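PDB 3HX6: type 4 fimbrial biogenesis protein PilY1 from Pseudomonas aeruginosa, which primes type IV pilus assembly and, in a calcium-dependent manner, probably counters pilus retraction, supporting twitching motility and adhesion to host cells. Local coordinates for residues S139-D144 against P196-A201; A150-L155 against A168-D173; K178-I183 against I228-G233; V210-G215 against S252-A257. The protein carries 3 engineered substitutions. All blocks are in the same frame, centred on the assembly; numbering follows the deposited sequence.

In the fold
The four contacts follow three consecutive four-stranded blades of the beta-propeller in the C-terminal domain of PilY1. Contact 2 lies within one blade, in the hairpin between strands 150-158 and 165-170; contacts 1 and 3 join that blade to the next, through its first and last strands respectively, and contact 4 passes on to the third. Neighbouring strands tie them together: Ala143 O to Val154 N (2.7 Å) links contacts 1 and 2, and Ile228 O to Val210 N (2.6 Å) links contacts 3 and 4. The centres of contacts 1 and 4 are about 9 Å apart. Contact 4 is near the calcium site: the side chain of Leu256, which is not a ligand, lies about 9 Å from the ion.

Contact 1 of 4, residues S139-D144 against P196-A201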
loop_
_atom_site.group_PDB
_atom_site.type_symbol
_atom_site.label_atom_id
_atom_site.label_comp_id
_atom_site.label_asym_id
_atom_site.label_seq_id
_atom_site.Cartn_x
_atom_site.Cartn_y
_atom_site.Cartn_z
ATOM N N SER A 139 -20.701 12.797 -7.052
ATOM C CA SER A 139 -19.415 12.446 -7.621
ATOM C C SER A 139 -19.631 11.392 -8.697
ATOM O O SER A 139 -20.417 10.464 -8.516
ATOM C CB SER A 139 -18.502 11.885 -6.529
ATOM O OG SER A 139 -17.263 11.465 -7.068
ATOM N N PRO A 140 -18.947 11.528 -9.841
ATOM C CA PRO A 140 -19.130 10.526 -10.892
ATOM C C PRO A 140 -18.436 9.218 -10.519
ATOM O O PRO A 140 -17.654 9.162 -9.569
ATOM C CB PRO A 140 -18.496 11.188 -12.108
ATOM C CG PRO A 140 -17.371 11.969 -11.498
ATOM C CD PRO A 140 -18.033 12.596 -10.284
ATOM N N VAL A 141 -18.738 8.169 -11.268
ATOM C CA VAL A 141 -18.131 6.869 -11.035
ATOM C C VAL A 141 -17.124 6.595 -12.149
ATOM O O VAL A 141 -17.435 6.778 -13.327
ATOM C CB VAL A 141 -19.198 5.756 -11.047
ATOM C CG1 VAL A 141 -18.535 4.392 -11.181
ATOM C CG2 VAL A 141 -20.024 5.821 -9.774
ATOM N N VAL A 142 -15.915 6.185 -11.781
ATOM C CA VAL A 142 -14.906 5.861 -12.784
ATOM C C VAL A 142 -14.553 4.392 -12.601
ATOM O O VAL A 142 -14.458 3.908 -11.478
ATOM C CB VAL A 142 -13.619 6.716 -12.633
ATOM C CG1 VAL A 142 -13.962 8.195 -12.761
ATOM C CG2 VAL A 142 -12.944 6.435 -11.295
ATOM N N ALA A 143 -14.375 3.678 -13.702
ATOM C CA ALA A 143 -14.042 2.269 -13.611
ATOM C C ALA A 143 -13.447 1.785 -14.914
ATOM O O ALA A 143 -13.574 2.442 -15.948
ATOM C CB ALA A 143 -15.298 1.454 -13.279
ATOM N N ASP A 144 -12.767 0.646 -14.854
ATOM C CA ASP A 144 -12.201 0.055 -16.052
ATOM C C ASP A 144 -13.267 -0.891 -16.580
ATOM O O ASP A 144 -13.927 -1.586 -15.809
ATOM C CB ASP A 144 -10.920 -0.717 -15.732
ATOM C CG ASP A 144 -9.741 0.201 -15.468
ATOM O OD1 ASP A 144 -9.846 1.402 -15.783
ATOM O OD2 ASP A 144 -8.708 -0.277 -14.958
ATOM N N PRO A 196 -28.574 7.786 -7.525
ATOM C CA PRO A 196 -27.922 6.504 -7.249
ATOM C C PRO A 196 -26.539 6.411 -7.878
ATOM O O PRO A 196 -26.310 6.937 -8.960
ATOM C CB PRO A 196 -28.885 5.487 -7.861
ATOM C CG PRO A 196 -30.215 6.150 -7.711
ATOM C CD PRO A 196 -29.900 7.568 -8.132
ATOM N N LYS A 197 -25.624 5.749 -7.186
ATOM C CA LYS A 197 -24.277 5.556 -7.696
ATOM C C LYS A 197 -24.282 4.272 -8.514
ATOM O O LYS A 197 -24.590 3.194 -8.006
ATOM C CB LYS A 197 -23.276 5.421 -6.551
ATOM C CG LYS A 197 -23.063 6.696 -5.758
ATOM C CD LYS A 197 -21.860 6.565 -4.832
ATOM C CE LYS A 197 -21.579 7.876 -4.117
ATOM N NZ LYS A 197 -20.211 7.898 -3.519
ATOM N N PRO A 198 -23.941 4.369 -9.800
ATOM C CA PRO A 198 -23.936 3.162 -10.621
ATOM C C PRO A 198 -22.715 2.292 -10.382
ATOM O O PRO A 198 -21.698 2.750 -9.847
ATOM C CB PRO A 198 -23.971 3.721 -12.040
ATOM C CG PRO A 198 -23.145 4.963 -11.910
ATOM C CD PRO A 198 -23.632 5.564 -10.605
ATOM N N THR A 199 -22.833 1.028 -10.765
ATOM C CA THR A 199 -21.728 0.089 -10.669
ATOM C C THR A 199 -21.443 -0.304 -12.111
ATOM O O THR A 199 -22.363 -0.446 -12.917
ATOM C CB THR A 199 -22.094 -1.185 -9.862
ATOM O OG1 THR A 199 -22.107 -0.883 -8.459
ATOM C CG2 THR A 199 -21.071 -2.295 -10.116
ATOM N N VAL A 200 -20.168 -0.443 -12.438
ATOM C CA VAL A 200 -19.770 -0.842 -13.775
ATOM C C VAL A 200 -19.273 -2.263 -13.619
ATOM O O VAL A 200 -18.342 -2.516 -12.859
ATOM C CB VAL A 200 -18.645 0.041 -14.311
ATOM C CG1 VAL A 200 -18.187 -0.475 -15.672
ATOM C CG2 VAL A 200 -19.140 1.480 -14.423
ATOM N N ALA A 201 -19.889 -3.199 -14.327
ATOM C CA ALA A 201 -19.477 -4.584 -14.167
ATOM C C ALA A 201 -19.727 -5.463 -15.369
ATOM O O ALA A 201 -20.460 -5.106 -16.287
ATOM C CB ALA A 201 -20.167 -5.179 -12.941
#
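Asp144, whose carbonyl O lies 4.4 Å from Val200 CG1, carries a firmly gripped carboxylate: OD2 bonds to both Gln59 N and Tyr74 OH, while OD1 bonds to Thr153 OG1. These partners fix the far end of segment 139-144, and the rest of its meeting with 196-201 is apolar. The two strands run side by side in nearly the same direction, 11° apart, yet their axes come no nearer than 7.6 Å. This is the spacing of two propeller blades filled by side chains, not that of neighbours within one sheet. Val141 supplies the main projection. With CG1 anti to the backbone N (chi1 165°), both of its methyls come down on Pro198, whose carbonyl O is 3.5 Å from Val141 CG2 and 3.8 Å from Val141 CG1. The valine and the proline ring lie alongside each other, pointing opposite ways, with Val141 CG2 3.7 Å from Pro198 CD. Two residues on, Ala143 CB rests 3.8 Å from Val200 CB, and Val200 CG2 bridges the gap between Ala143 and the CG1 methyl of Val141. Ile156 of strand 150-158 touches Pro198 and Val200 as well, while strand 208-213 flanks 196-201 as its partner in the second blade, and Leu256 of strand 251-257 packs on Thr199 and Ala201.

Contact 2 of 4, residues A150-L155 against A168-D173; sequences AWHTVL and ALDVTD
Leu155 and Leu169 form an antiparallel hydrogen-bonded pair in a beta hairpin, the two middle strands of a four-stranded propeller blade. Their side chains lie on the same face of the sheet, with Leu155 CD2 4.3 Å from Leu169 CD1. On the other face Val154 CG2 packs beside the small Ala168, whose CB is 4.1 Å away, and Met230 of the next blade touches both. Further along, Val171 N still bonds to Thr153 O, but Thr153 N is taken by a side chain, that of Thr172, and not by a backbone carbonyl. Two knobs thus meet Thr153. Val171 CG1 settles at 3.6 Å against Thr153 CG2, a methyl held anti to the backbone N (chi1 -65° for OG1). Thr172 offers its hydroxyl instead: OG1 comes in at the edge of the His152 ring, 3.3 Å from His152 CB. An Asx turn places it there, Asp170 OD1 accepting from the backbone N of Thr172. Asp170 also stands across from His152, their ring and carboxylate planes 87° apart; His152 NE2 is taken by Phe147 O. Thr172 OG1 donates a hydrogen bond to Asp170 OD1 and accepts one from Thr153 N at 2.7 Å, an almost straight bond of 166°.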
loop_
_atom_site.group_PDB
_atom_site.type_symbol
_atom_site.label_atom_id
_atom_site.label_comp_id
_atom_site.label_asym_id
_atom_site.label_seq_id
_atom_site.Cartn_x
_atom_site.Cartn_y
_atom_site.Cartn_z
ATOM N N ALA A 150 -11.597 -3.827 -26.394
ATOM C CA ALA A 150 -10.465 -3.333 -25.623
ATOM C C ALA A 150 -10.849 -2.806 -24.248
ATOM O O ALA A 150 -12.025 -2.571 -23.955
ATOM C CB ALA A 150 -9.749 -2.239 -26.408
ATOM N N TRP A 151 -9.843 -2.633 -23.402
ATOM C CA TRP A 151 -10.058 -2.098 -22.072
ATOM C C TRP A 151 -10.088 -0.582 -22.174
ATOM O O TRP A 151 -9.376 0.004 -22.985
ATOM C CB TRP A 151 -8.939 -2.533 -21.126
ATOM C CG TRP A 151 -9.078 -3.948 -20.696
ATOM C CD1 TRP A 151 -8.455 -5.034 -21.228
ATOM C CD2 TRP A 151 -9.942 -4.439 -19.669
ATOM N NE1 TRP A 151 -8.878 -6.178 -20.597
ATOM C CE2 TRP A 151 -9.793 -5.841 -19.635
ATOM C CE3 TRP A 151 -10.833 -3.828 -18.776
ATOM C CZ2 TRP A 151 -10.503 -6.650 -18.741
ATOM C CZ3 TRP A 151 -11.544 -4.636 -17.882
ATOM C CH2 TRP A 151 -11.371 -6.030 -17.876
ATOM N N HIS A 152 -10.929 0.039 -21.354
ATOM C CA HIS A 152 -11.071 1.492 -21.324
ATOM C C HIS A 152 -11.305 1.864 -19.878
ATOM O O HIS A 152 -11.642 1.004 -19.054
ATOM C CB HIS A 152 -12.319 1.955 -22.083
ATOM C CG HIS A 152 -12.414 1.443 -23.483
ATOM N ND1 HIS A 152 -11.961 2.160 -24.569
ATOM C CD2 HIS A 152 -12.916 0.286 -23.975
ATOM C CE1 HIS A 152 -12.181 1.465 -25.671
ATOM N NE2 HIS A 152 -12.758 0.325 -25.339
ATOM N N THR A 153 -11.118 3.141 -19.570
ATOM C CA THR A 153 -11.412 3.637 -18.239
ATOM C C THR A 153 -12.596 4.535 -18.543
ATOM O O THR A 153 -12.510 5.433 -19.387
ATOM C CB THR A 153 -10.274 4.470 -17.633
ATOM O OG1 THR A 153 -9.122 3.639 -17.437
ATOM C CG2 THR A 153 -10.711 5.029 -16.285
ATOM N N VAL A 154 -13.717 4.269 -17.891
ATOM C CA VAL A 154 -14.912 5.053 -18.144
ATOM C C VAL A 154 -15.322 5.865 -16.927
ATOM O O VAL A 154 -14.893 5.591 -15.809
ATOM C CB VAL A 154 -16.088 4.134 -18.564
ATOM C CG1 VAL A 154 -16.537 3.278 -17.376
ATOM C CG2 VAL A 154 -17.244 4.966 -19.081
ATOM N N LEU A 155 -16.146 6.875 -17.168
ATOM C CA LEU A 155 -16.661 7.732 -16.116
ATOM C C LEU A 155 -18.160 7.837 -16.356
ATOM O O LEU A 155 -18.596 8.187 -17.446
ATOM C CB LEU A 155 -16.006 9.123 -16.174
ATOM C CG LEU A 155 -16.492 10.160 -15.153
ATOM C CD1 LEU A 155 -15.451 11.255 -14.981
ATOM C CD2 LEU A 155 -17.821 10.741 -15.605
ATOM N N ALA A 168 -22.002 8.692 -19.957
ATOM C CA ALA A 168 -20.766 7.962 -19.753
ATOM C C ALA A 168 -19.703 8.573 -20.646
ATOM O O ALA A 168 -19.969 8.909 -21.797
ATOM C CB ALA A 168 -20.964 6.484 -20.100
ATOM N N LEU A 169 -18.504 8.743 -20.108
ATOM C CA LEU A 169 -17.413 9.295 -20.889
ATOM C C LEU A 169 -16.289 8.273 -20.900
ATOM O O LEU A 169 -16.136 7.503 -19.946
ATOM C CB LEU A 169 -16.899 10.600 -20.263
ATOM C CG LEU A 169 -17.921 11.711 -19.989
ATOM C CD1 LEU A 169 -17.236 12.876 -19.276
ATOM C CD2 LEU A 169 -18.549 12.166 -21.288
ATOM N N ASP A 170 -15.531 8.242 -21.992
ATOM C CA ASP A 170 -14.387 7.350 -22.092
ATOM C C ASP A 170 -13.262 8.244 -21.606
ATOM O O ASP A 170 -12.873 9.189 -22.290
ATOM C CB ASP A 170 -14.117 6.932 -23.539
ATOM C CG ASP A 170 -12.962 5.952 -23.651
ATOM O OD1 ASP A 170 -11.947 6.139 -22.942
ATOM O OD2 ASP A 170 -13.062 4.997 -24.448
ATOM N N VAL A 171 -12.748 7.951 -20.422
ATOM C CA VAL A 171 -11.704 8.766 -19.828
ATOM C C VAL A 171 -10.329 8.080 -19.801
ATOM O O VAL A 171 -9.433 8.464 -19.047
ATOM C CB VAL A 171 -12.167 9.191 -18.406
ATOM C CG1 VAL A 171 -11.466 8.372 -17.330
ATOM C CG2 VAL A 171 -11.971 10.673 -18.229
ATOM N N THR A 172 -10.166 7.070 -20.646
ATOM C CA THR A 172 -8.913 6.326 -20.730
ATOM C C THR A 172 -7.743 7.263 -21.035
ATOM O O THR A 172 -6.668 7.139 -20.454
ATOM C CB THR A 172 -8.983 5.260 -21.834
ATOM O OG1 THR A 172 -10.188 4.500 -21.682
ATOM C CG2 THR A 172 -7.779 4.331 -21.754
ATOM N N ASP A 173 -7.961 8.196 -21.956
ATOM C CA ASP A 173 -6.928 9.156 -22.333
ATOM C C ASP A 173 -7.393 10.561 -21.953
ATOM O O ASP A 173 -8.226 11.157 -22.638
ATOM C CB ASP A 173 -6.656 9.067 -23.842
ATOM C CG ASP A 173 -5.597 10.064 -24.317
ATOM O OD1 ASP A 173 -4.774 10.522 -23.494
ATOM O OD2 ASP A 173 -5.584 10.376 -25.528
HETATM O O HOH W 1 -10.010 4.396 -24.887
#

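Contact 3 of 4, residues K178-I183 against I228-G233; sequences KLLWEI and IDMETG. Engineered in segment 228-233: Met230 (natural residue Leu).
Trp181 reaches across from a classic beta bulge, formed where Leu180 and Trp181 both face Ala168, to the turn that follows strand 223-229 in the next propeller blade. One polar bond joins the segments: the indole NE1 donates to Met230 O at 2.7 Å, with the oxygen exactly in the ring plane but the donor 43° out of the carbonyl plane. The turn that offers this oxygen is braced from within, since Asp229 OD2 accepts from Thr232 N in an Asx motif and Asp229 O from Gly233 N. Ring-face contacts come next. Gly233 CA makes a CH-pi contact, 3.2 Å from the centroid of the five-membered ring of Trp181 and almost on its normal. Ile228 CG2 makes a second over the six-membered ring, on the same face. The indole is brought there by a chi1 of 46°, which places CG between the backbone N and the carbonyl carbon. Purely apolar contacts flank the ring. The bent side chain of Met230, an engineered residue, crosses the indole at about a right angle and brings CE to 4.0 Å from Leu180 CD1. Ile183 and Ile228 meet tip to tip, their CD1 atoms a tight 3.3 Å apart.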
loop_
_atom_site.group_PDB
_atom_site.type_symbol
_atom_site.label_atom_id
_atom_site.label_comp_id
_atom_site.label_asym_id
_atom_site.label_seq_id
_atom_site.Cartn_x
_atom_site.Cartn_y
_atom_site.Cartn_z
ATOM N N LYS A 178 -13.757 11.178 -24.612
ATOM C CA LYS A 178 -14.845 11.043 -25.572
ATOM C C LYS A 178 -16.190 10.803 -24.898
ATOM O O LYS A 178 -16.256 10.284 -23.784
ATOM C CB LYS A 178 -14.564 9.885 -26.536
ATOM C CG LYS A 178 -13.277 10.022 -27.326
ATOM C CD LYS A 178 -13.150 8.920 -28.365
ATOM C CE LYS A 178 -11.960 9.157 -29.283
ATOM N NZ LYS A 178 -11.842 8.104 -30.333
ATOM N N LEU A 179 -17.258 11.188 -25.585
ATOM C CA LEU A 179 -18.610 10.994 -25.083
ATOM C C LEU A 179 -19.128 9.664 -25.621
ATOM O O LEU A 179 -19.331 9.520 -26.829
ATOM C CB LEU A 179 -19.528 12.124 -25.555
ATOM C CG LEU A 179 -21.020 11.900 -25.294
ATOM C CD1 LEU A 179 -21.259 11.705 -23.803
ATOM C CD2 LEU A 179 -21.821 13.085 -25.816
ATOM N N LEU A 180 -19.332 8.696 -24.732
ATOM C CA LEU A 180 -19.826 7.388 -25.143
ATOM C C LEU A 180 -21.324 7.438 -25.401
ATOM O O LEU A 180 -21.802 6.973 -26.436
ATOM C CB LEU A 180 -19.515 6.343 -24.071
ATOM C CG LEU A 180 -18.030 6.017 -23.896
ATOM C CD1 LEU A 180 -17.829 5.146 -22.666
ATOM C CD2 LEU A 180 -17.514 5.322 -25.151
ATOM N N TRP A 181 -22.068 7.995 -24.453
ATOM C CA TRP A 181 -23.508 8.113 -24.606
ATOM C C TRP A 181 -24.172 8.977 -23.543
ATOM O O TRP A 181 -23.573 9.319 -22.523
ATOM C CB TRP A 181 -24.179 6.731 -24.632
ATOM C CG TRP A 181 -23.715 5.758 -23.576
ATOM C CD1 TRP A 181 -22.841 4.723 -23.749
ATOM C CD2 TRP A 181 -24.119 5.713 -22.200
ATOM N NE1 TRP A 181 -22.677 4.034 -22.569
ATOM C CE2 TRP A 181 -23.448 4.621 -21.601
ATOM C CE3 TRP A 181 -24.981 6.488 -21.414
ATOM C CZ2 TRP A 181 -23.612 4.286 -20.251
ATOM C CZ3 TRP A 181 -25.145 6.152 -20.067
ATOM C CH2 TRP A 181 -24.461 5.061 -19.503
ATOM N N GLU A 182 -25.421 9.329 -23.817
ATOM C CA GLU A 182 -26.238 10.136 -22.926
ATOM C C GLU A 182 -27.617 9.505 -22.895
ATOM O O GLU A 182 -28.196 9.220 -23.939
ATOM C CB GLU A 182 -26.362 11.567 -23.448
ATOM C CG GLU A 182 -25.078 12.369 -23.437
ATOM C CD GLU A 182 -25.292 13.790 -23.932
ATOM O OE1 GLU A 182 -25.704 13.959 -25.102
ATOM O OE2 GLU A 182 -25.056 14.738 -23.149
ATOM N N ILE A 183 -28.136 9.274 -21.698
ATOM C CA ILE A 183 -29.456 8.682 -21.541
ATOM C C ILE A 183 -30.389 9.708 -20.915
ATOM O O ILE A 183 -29.987 10.459 -20.032
ATOM C CB ILE A 183 -29.418 7.443 -20.619
ATOM C CG1 ILE A 183 -28.545 6.354 -21.235
ATOM C CG2 ILE A 183 -30.831 6.915 -20.392
ATOM C CD1 ILE A 183 -28.527 5.071 -20.432
ATOM N N ILE A 228 -27.550 -0.911 -18.320
ATOM C CA ILE A 228 -27.190 -0.175 -19.519
ATOM C C ILE A 228 -25.909 -0.706 -20.148
ATOM O O ILE A 228 -24.876 -0.786 -19.487
ATOM C CB ILE A 228 -27.003 1.310 -19.158
ATOM C CG1 ILE A 228 -28.239 1.798 -18.385
ATOM C CG2 ILE A 228 -26.770 2.137 -20.418
ATOM C CD1 ILE A 228 -28.073 3.155 -17.734
ATOM N N ASP A 229 -25.974 -1.064 -21.426
ATOM C CA ASP A 229 -24.795 -1.573 -22.117
ATOM C C ASP A 229 -23.708 -0.509 -22.070
ATOM O O ASP A 229 -23.923 0.635 -22.482
ATOM C CB ASP A 229 -25.121 -1.907 -23.576
ATOM C CG ASP A 229 -23.934 -2.509 -24.312
ATOM O OD1 ASP A 229 -23.495 -3.615 -23.927
ATOM O OD2 ASP A 229 -23.439 -1.872 -25.266
ATOM N N MET A 230 -22.540 -0.888 -21.569
ATOM C CA MET A 230 -21.420 0.037 -21.448
ATOM C C MET A 230 -21.075 0.733 -22.760
ATOM O O MET A 230 -20.939 1.956 -22.810
ATOM C CB MET A 230 -20.181 -0.701 -20.930
ATOM C CG MET A 230 -19.041 0.215 -20.508
ATOM S SD MET A 230 -19.534 1.343 -19.166
ATOM C CE MET A 230 -19.745 2.861 -20.029
ATOM N N GLU A 231 -20.940 -0.043 -23.826
ATOM C CA GLU A 231 -20.576 0.524 -25.113
ATOM C C GLU A 231 -21.632 1.403 -25.768
ATOM O O GLU A 231 -21.350 2.536 -26.167
ATOM C CB GLU A 231 -20.196 -0.595 -26.089
ATOM C CG GLU A 231 -19.878 -0.105 -27.497
ATOM C CD GLU A 231 -19.409 -1.222 -28.411
ATOM O OE1 GLU A 231 -20.083 -2.275 -28.466
ATOM O OE2 GLU A 231 -18.371 -1.043 -29.082
ATOM N N THR A 232 -22.846 0.881 -25.856
ATOM C CA THR A 232 -23.943 1.559 -26.533
ATOM C C THR A 232 -24.833 2.496 -25.734
ATOM O O THR A 232 -25.393 3.434 -26.292
ATOM C CB THR A 232 -24.844 0.509 -27.216
ATOM O OG1 THR A 232 -24.100 -0.141 -28.256
ATOM C CG2 THR A 232 -26.083 1.155 -27.815
ATOM N N GLY A 233 -24.974 2.248 -24.437
ATOM C CA GLY A 233 -25.849 3.082 -23.636
ATOM C C GLY A 233 -27.274 2.583 -23.807
ATOM O O GLY A 233 -28.222 3.163 -23.282
#

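Contact 4 of 4, residues V210-G215 against S252-A257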
loop_
_atom_site.group_PDB
_atom_site.type_symbol
_atom_site.label_atom_id
_atom_site.label_comp_id
_atom_site.label_asym_id
_atom_site.label_seq_id
_atom_site.Cartn_x
_atom_site.Cartn_y
_atom_site.Cartn_z
ATOM N N VAL A 210 -23.473 -0.736 -17.241
ATOM C CA VAL A 210 -23.616 0.206 -16.152
ATOM C C VAL A 210 -24.866 -0.316 -15.481
ATOM O O VAL A 210 -25.920 -0.405 -16.112
ATOM C CB VAL A 210 -23.873 1.631 -16.650
ATOM C CG1 VAL A 210 -24.370 2.507 -15.488
ATOM C CG2 VAL A 210 -22.588 2.206 -17.238
ATOM N N VAL A 211 -24.744 -0.707 -14.221
ATOM C CA VAL A 211 -25.888 -1.211 -13.483
ATOM C C VAL A 211 -26.189 -0.223 -12.379
ATOM O O VAL A 211 -25.359 0.018 -11.506
ATOM C CB VAL A 211 -25.592 -2.602 -12.906
ATOM C CG1 VAL A 211 -26.817 -3.137 -12.173
ATOM C CG2 VAL A 211 -25.198 -3.541 -14.053
ATOM N N THR A 212 -27.381 0.358 -12.424
ATOM C CA THR A 212 -27.753 1.352 -11.439
ATOM C C THR A 212 -29.256 1.372 -11.183
ATOM O O THR A 212 -30.015 0.684 -11.860
ATOM C CB THR A 212 -27.297 2.741 -11.926
ATOM O OG1 THR A 212 -27.451 3.699 -10.876
ATOM C CG2 THR A 212 -28.107 3.166 -13.148
ATOM N N GLY A 213 -29.679 2.147 -10.186
ATOM C CA GLY A 213 -31.095 2.259 -9.887
ATOM C C GLY A 213 -31.663 3.311 -10.825
ATOM O O GLY A 213 -30.914 4.166 -11.302
ATOM N N ASN A 214 -32.965 3.265 -11.101
ATOM C CA ASN A 214 -33.565 4.243 -12.008
ATOM C C ASN A 214 -33.597 5.643 -11.404
ATOM O O ASN A 214 -33.792 6.636 -12.105
ATOM C CB ASN A 214 -34.980 3.814 -12.404
ATOM C CG ASN A 214 -35.964 3.891 -11.253
ATOM O OD1 ASN A 214 -35.714 3.363 -10.171
ATOM N ND2 ASN A 214 -37.098 4.544 -11.488
ATOM N N GLY A 215 -33.401 5.742 -10.101
ATOM C CA GLY A 215 -33.411 7.070 -9.521
ATOM C C GLY A 215 -34.748 7.493 -8.945
ATOM O O GLY A 215 -35.686 6.704 -8.867
ATOM N N SER A 252 -32.439 2.768 -5.630
ATOM C CA SER A 252 -31.176 3.420 -5.290
ATOM C C SER A 252 -29.936 2.667 -5.767
ATOM O O SER A 252 -30.032 1.758 -6.596
ATOM C CB SER A 252 -31.105 3.637 -3.778
ATOM O OG SER A 252 -32.216 4.403 -3.338
ATOM N N SER A 253 -28.777 3.050 -5.226
ATOM C CA SER A 253 -27.491 2.459 -5.591
ATOM C C SER A 253 -27.426 0.953 -5.386
ATOM O O SER A 253 -27.657 0.449 -4.287
ATOM C CB SER A 253 -26.367 3.118 -4.784
ATOM O OG SER A 253 -26.502 4.527 -4.782
ATOM N N PRO A 254 -27.087 0.205 -6.446
ATOM C CA PRO A 254 -27.015 -1.249 -6.275
ATOM C C PRO A 254 -25.634 -1.726 -5.857
ATOM O O PRO A 254 -24.638 -1.012 -6.025
ATOM C CB PRO A 254 -27.377 -1.771 -7.659
ATOM C CG PRO A 254 -26.711 -0.754 -8.550
ATOM C CD PRO A 254 -27.045 0.574 -7.873
ATOM N N ARG A 255 -25.588 -2.928 -5.291
ATOM C CA ARG A 255 -24.335 -3.558 -4.920
ATOM C C ARG A 255 -24.347 -4.884 -5.684
ATOM O O ARG A 255 -25.243 -5.710 -5.505
ATOM C CB ARG A 255 -24.264 -3.839 -3.417
ATOM C CG ARG A 255 -23.026 -4.642 -2.995
ATOM C CD ARG A 255 -21.726 -3.857 -3.209
ATOM N NE ARG A 255 -21.747 -2.603 -2.464
ATOM C CZ ARG A 255 -20.773 -1.697 -2.474
ATOM N NH1 ARG A 255 -19.674 -1.900 -3.194
ATOM N NH2 ARG A 255 -20.909 -0.575 -1.777
ATOM N N LEU A 256 -23.372 -5.080 -6.555
ATOM C CA LEU A 256 -23.314 -6.318 -7.314
ATOM C C LEU A 256 -22.578 -7.388 -6.526
ATOM O O LEU A 256 -21.652 -7.087 -5.770
ATOM C CB LEU A 256 -22.636 -6.075 -8.662
ATOM C CG LEU A 256 -23.620 -5.754 -9.795
ATOM C CD1 LEU A 256 -24.574 -4.640 -9.386
ATOM C CD2 LEU A 256 -22.839 -5.382 -11.034
ATOM N N ALA A 257 -23.009 -8.634 -6.689
ATOM C CA ALA A 257 -22.388 -9.755 -5.993
ATOM C C ALA A 257 -21.847 -10.750 -7.004
ATOM O O ALA A 257 -22.516 -11.078 -7.987
ATOM C CB ALA A 257 -23.402 -10.446 -5.085
#
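Val211, on the second strand of its blade, points at Leu256 on the first strand of the following one. Starting from the backbone, Val211 CB is 4.2 Å from Leu256 CD1. The branch beyond it comes closer: Val211 CG1, anti to the backbone N (chi1 -178°), lies 3.9 Å from Leu256 CD1 and 4.3 Å from Pro254 CG. The valine and leucine thus cross at a slant, with the proline next to them along strand 251-257. Pro254 then takes over, laying its ring along the opposing backbone: CG is 3.3 Å from Val211 O and CD 3.7 Å from Thr212 CA. Where the strands come nearest, Gly213 lets the backbones close in, and its CA makes a C-H...O contact with Ser252 O at 3.5 Å. Leu225 of strand 223-229 also touches Val211 and Pro254. Beyond Leu256 the chain enters the calcium-binding loop, whose alternating ligands resemble those of an EF-hand; the side chain of Asp258, one of them, is about 7 Å from that of Leu256. The strands run roughly antiparallel but strongly skewed, 134° between their directions. Pro254, lacking an N-H, could not donate to the facing strand; the blades meet through apolar side chains and carbon-to-carbonyl contacts.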